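Local coordinates for putative tRNA synthase (PDB 3DQQ), which probably catalyses the ATP-dependent phosphorylation of 3-oxo-tetronate to 3-oxo-tetronate 4-phosphate, at residues F357-A360 against T364-V367; C382-V387 against F412-R417. All coordinates share one frame; numbering follows the deposited sequence.

Contact 1: residues F357-A360 against T364-V367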
loop_
_atom_site.group_PDB
_atom_site.type_symbol
_atom_site.label_atom_id
_atom_site.label_comp_id
_atom_site.label_asym_id
_atom_site.label_seq_id
_atom_site.Cartn_x
_atom_site.Cartn_y
_atom_site.Cartn_z
ATOM N N PHE A 357 2.214 -15.160 22.748
ATOM C CA PHE A 357 1.923 -13.944 22.022
ATOM C C PHE A 357 1.824 -14.235 20.531
ATOM O O PHE A 357 2.812 -14.593 19.893
ATOM C CB PHE A 357 3.045 -12.965 22.231
ATOM C CG PHE A 357 3.099 -12.383 23.594
ATOM C CD1 PHE A 357 2.733 -11.070 23.818
ATOM C CD2 PHE A 357 3.526 -13.134 24.672
ATOM C CE1 PHE A 357 2.791 -10.519 25.110
ATOM C CE2 PHE A 357 3.581 -12.583 25.958
ATOM C CZ PHE A 357 3.218 -11.278 26.167
ATOM N N ILE A 358 0.634 -14.074 19.974
ATOM C CA ILE A 358 0.411 -14.267 18.567
ATOM C C ILE A 358 0.429 -12.864 17.955
ATOM O O ILE A 358 -0.418 -12.054 18.256
ATOM C CB ILE A 358 -0.932 -15.005 18.340
ATOM C CG1 ILE A 358 -0.922 -16.335 19.106
ATOM C CG2 ILE A 358 -1.212 -15.220 16.839
ATOM C CD1 ILE A 358 -2.289 -17.022 19.237
ATOM N N VAL A 359 1.419 -12.562 17.131
ATOM C CA VAL A 359 1.611 -11.190 16.688
ATOM C C VAL A 359 1.550 -11.125 15.158
ATOM O O VAL A 359 2.184 -11.932 14.470
ATOM C CB VAL A 359 2.956 -10.644 17.193
ATOM C CG1 VAL A 359 3.148 -9.196 16.775
ATOM C CG2 VAL A 359 3.051 -10.815 18.705
ATOM N N ALA A 360 0.756 -10.190 14.634
ATOM C CA ALA A 360 0.638 -9.958 13.193
ATOM C C ALA A 360 1.313 -8.626 12.845
ATOM O O ALA A 360 1.016 -7.589 13.449
ATOM C CB ALA A 360 -0.802 -9.928 12.777
ATOM N N THR A 364 5.488 -4.821 14.204
ATOM C CA THR A 364 4.895 -5.142 15.466
ATOM C C THR A 364 5.610 -6.311 16.130
ATOM O O THR A 364 5.880 -6.258 17.360
ATOM C CB THR A 364 3.399 -5.419 15.310
ATOM O OG1 THR A 364 2.841 -4.388 14.496
ATOM C CG2 THR A 364 2.685 -5.438 16.677
ATOM N N SER A 365 5.956 -7.328 15.331
ATOM C CA SER A 365 6.748 -8.456 15.842
ATOM C C SER A 365 8.065 -7.974 16.397
ATOM O O SER A 365 8.499 -8.382 17.465
ATOM C CB SER A 365 6.993 -9.511 14.765
ATOM O OG SER A 365 5.750 -10.026 14.248
ATOM N N GLY A 366 8.695 -7.067 15.683
ATOM C CA GLY A 366 9.905 -6.467 16.165
ATOM C C GLY A 366 9.750 -5.782 17.494
ATOM O O GLY A 366 10.540 -6.027 18.411
ATOM N N VAL A 367 8.730 -4.933 17.624
ATOM C CA VAL A 367 8.617 -4.153 18.829
ATOM C C VAL A 367 8.216 -5.027 20.010
ATOM O O VAL A 367 8.650 -4.757 21.132
ATOM C CB VAL A 367 7.674 -2.894 18.728
ATOM C CG1 VAL A 367 7.716 -2.234 17.368
ATOM C CG2 VAL A 367 6.278 -3.225 19.152
#
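V359, near the end of its strand, meets T364 and S365 at the start of the helix that follows; the fit is van der Waals, and one valine methyl makes most of it. V359 CG1 stands anti to the backbone N (chi1 -178°), which turns it toward the helix, where it comes within 3.8 Å of the T364 methyl CG2. The same V359 methyl lies over the first turn, 3.7 Å from S365 N, and S365 OG lies beside that N-H, also 3.7 Å from V359 CG1. L401 of strand 398-402 touches both V359 and S365.

The polar groups near the contact look to other partners. A360 O sits 3.7 Å from T364 CB, a plain van der Waals approach, and no hydrogen bond joins the two segments. Instead T364 OG1 bonds to E339 OE1 of helix 336-351, while S365 OG bonds back to G361 O, just ahead of the helix.

All four touching residues are buried. G361, G362, E363 and T364 probably contribute to the ATP site, as in related kinases, and the side chain of S259, another probable ATP-site residue, lies about 5 Å from that of A360. The arrangement is a strand passing almost directly into a helix through G361, at the probable ATP site of the C-terminal nucleotide-binding domain.

Contact 2: residues C382-V387 against F412-R417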
loop_
_atom_site.group_PDB
_atom_site.type_symbol
_atom_site.label_atom_id
_atom_site.label_comp_id
_atom_site.label_asym_id
_atom_site.label_seq_id
_atom_site.Cartn_x
_atom_site.Cartn_y
_atom_site.Cartn_z
ATOM N N CYS A 382 5.421 -25.459 12.681
ATOM C CA CYS A 382 4.692 -24.525 11.855
ATOM C C CYS A 382 3.254 -24.406 12.137
ATOM O O CYS A 382 2.591 -25.398 12.336
ATOM C CB CYS A 382 4.685 -25.005 10.444
ATOM S SG CYS A 382 6.160 -24.607 9.791
ATOM N N ILE A 383 2.760 -23.188 12.049
ATOM C CA ILE A 383 1.353 -22.952 12.085
ATOM C C ILE A 383 0.968 -22.825 10.625
ATOM O O ILE A 383 -0.026 -23.351 10.200
ATOM C CB ILE A 383 1.027 -21.693 12.919
ATOM C CG1 ILE A 383 1.612 -21.835 14.340
ATOM C CG2 ILE A 383 -0.461 -21.476 12.964
ATOM C CD1 ILE A 383 1.908 -20.551 15.046
ATOM N N SER A 384 1.778 -22.131 9.850
ATOM C CA SER A 384 1.563 -21.959 8.427
ATOM C C SER A 384 2.953 -21.861 7.891
ATOM O O SER A 384 3.887 -21.676 8.643
ATOM C CB SER A 384 0.834 -20.646 8.118
ATOM O OG SER A 384 -0.565 -20.715 8.387
ATOM N N PRO A 385 3.113 -21.975 6.588
ATOM C CA PRO A 385 4.474 -21.878 6.080
ATOM C C PRO A 385 5.100 -20.559 6.439
ATOM O O PRO A 385 4.479 -19.521 6.255
ATOM C CB PRO A 385 4.283 -21.980 4.569
ATOM C CG PRO A 385 3.006 -22.773 4.427
ATOM C CD PRO A 385 2.139 -22.239 5.519
ATOM N N GLY A 386 6.323 -20.625 6.969
ATOM C CA GLY A 386 7.126 -19.444 7.301
ATOM C C GLY A 386 6.861 -18.950 8.711
ATOM O O GLY A 386 7.564 -18.060 9.187
ATOM N N VAL A 387 5.867 -19.529 9.384
ATOM C CA VAL A 387 5.395 -19.017 10.640
ATOM C C VAL A 387 5.256 -20.102 11.669
ATOM O O VAL A 387 4.155 -20.611 11.881
ATOM C CB VAL A 387 4.058 -18.339 10.456
ATOM C CG1 VAL A 387 3.657 -17.602 11.752
ATOM C CG2 VAL A 387 4.160 -17.406 9.263
ATOM N N PHE A 412 -5.155 -17.133 13.465
ATOM C CA PHE A 412 -5.173 -16.834 14.888
ATOM C C PHE A 412 -5.892 -17.910 15.690
ATOM O O PHE A 412 -5.609 -18.081 16.897
ATOM C CB PHE A 412 -5.863 -15.495 15.176
ATOM C CG PHE A 412 -5.189 -14.299 14.595
ATOM C CD1 PHE A 412 -3.830 -14.166 14.601
ATOM C CD2 PHE A 412 -5.932 -13.270 14.094
ATOM C CE1 PHE A 412 -3.221 -13.048 14.072
ATOM C CE2 PHE A 412 -5.308 -12.123 13.563
ATOM C CZ PHE A 412 -3.960 -12.025 13.561
ATOM N N ILE A 413 -6.844 -18.604 15.058
ATOM C CA ILE A 413 -7.444 -19.766 15.712
ATOM C C ILE A 413 -6.487 -20.960 15.653
ATOM O O ILE A 413 -6.235 -21.592 16.673
ATOM C CB ILE A 413 -8.798 -20.179 15.118
ATOM C CG1 ILE A 413 -9.847 -19.131 15.411
ATOM C CG2 ILE A 413 -9.287 -21.429 15.761
ATOM C CD1 ILE A 413 -11.236 -19.601 15.141
ATOM N N ARG A 414 -5.936 -21.256 14.478
ATOM C CA ARG A 414 -5.140 -22.472 14.339
ATOM C C ARG A 414 -3.967 -22.425 15.267
ATOM O O ARG A 414 -3.697 -23.408 15.940
ATOM C CB ARG A 414 -4.705 -22.715 12.894
ATOM C CG ARG A 414 -5.962 -22.906 11.986
ATOM C CD ARG A 414 -5.696 -23.524 10.598
ATOM N NE ARG A 414 -4.530 -22.902 9.964
ATOM C CZ ARG A 414 -3.286 -23.384 10.016
ATOM N NH1 ARG A 414 -2.995 -24.515 10.664
ATOM N NH2 ARG A 414 -2.323 -22.713 9.397
ATOM N N ALA A 415 -3.323 -21.259 15.343
ATOM C CA ALA A 415 -2.212 -21.026 16.256
ATOM C C ALA A 415 -2.478 -21.576 17.653
ATOM O O ALA A 415 -1.570 -21.991 18.347
ATOM C CB ALA A 415 -1.944 -19.544 16.337
ATOM N N GLN A 416 -3.741 -21.566 18.059
ATOM C CA GLN A 416 -4.130 -21.967 19.389
ATOM C C GLN A 416 -4.675 -23.379 19.424
ATOM O O GLN A 416 -4.325 -24.157 20.285
ATOM C CB GLN A 416 -5.202 -21.009 19.899
ATOM C CG GLN A 416 -4.677 -19.684 20.400
ATOM C CD GLN A 416 -5.779 -18.690 20.735
ATOM O OE1 GLN A 416 -6.323 -18.022 19.862
ATOM N NE2 GLN A 416 -6.093 -18.578 22.001
ATOM N N ARG A 417 -5.561 -23.686 18.487
ATOM C CA ARG A 417 -6.358 -24.913 18.522
ATOM C C ARG A 417 -5.570 -26.138 18.109
ATOM O O ARG A 417 -5.798 -27.233 18.613
ATOM C CB ARG A 417 -7.553 -24.790 17.579
ATOM C CG ARG A 417 -8.650 -23.886 18.078
ATOM C CD ARG A 417 -9.691 -24.619 18.896
ATOM N NE ARG A 417 -10.787 -23.727 19.287
ATOM C CZ ARG A 417 -11.718 -23.252 18.447
ATOM N NH1 ARG A 417 -11.721 -23.541 17.135
ATOM N NH2 ARG A 417 -12.658 -22.460 18.927
#
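A beta hairpin with a classic bulge, in which I383 and S384 both face V387, meets R414 and A415 on the last helix of the chain. The hairpin joins strands 376-382 and 387-392 through a type II turn from S384 to V387, with G386 at its positive-phi position. Within the bulge, I383 N is bonded to V387 O at 2.9 Å.

The I383 carbonyl points to the helix and takes the R414 guanidinium. R414 NH2 donates to I383 O over a modelled 2.5 Å, with an N-H...O angle of 151°; the donor lies 38° out of the carbonyl plane. A second bond to the same oxygen, from R414 NH1, is weak at 3.2 Å. The arginine chain bends at chi3 (-45°), bringing its end back to the bulge. S384 OG lies near the guanidinium plane, at its edge, 2.8 Å from R414 NH2. Salt bridges from R414 NE to D408 and from R414 NH1 to E418 give the charge carboxylate partners and should limit rotation of the group. A415 O is bonded to W389 NE1, so the helix is also held to the second strand of the hairpin.

Beside the carbonyl, the contact is apolar. I383 CG2 sits over one face of the guanidinium and also reaches the helix backbone, 3.7 Å from A415 N, with A415 CB 4.2 Å from the same methyl.

Following the chain from the N terminus, contact 1 comes first and is local: strand 356-360 passes through G361 into helix 362-371, so contact 1 closes over three residues, two of them already helical. Contact 2 opens later. From the hairpin at 382-387 the chain runs along strands 387-392 and 398-402 before the final helix returns to that hairpin, closing a loop of 24 residues. The two contacts are in series, neither nested nor crossed. They still meet in space: I358, on strand 356-360, packs against F412, A415 and Q416 of the final helix, and A360 CB touches the F412 ring. The final helix thus bridges strand 356-360, which leads into the probable ATP site, and the hairpin of strands 376-382 and 387-392.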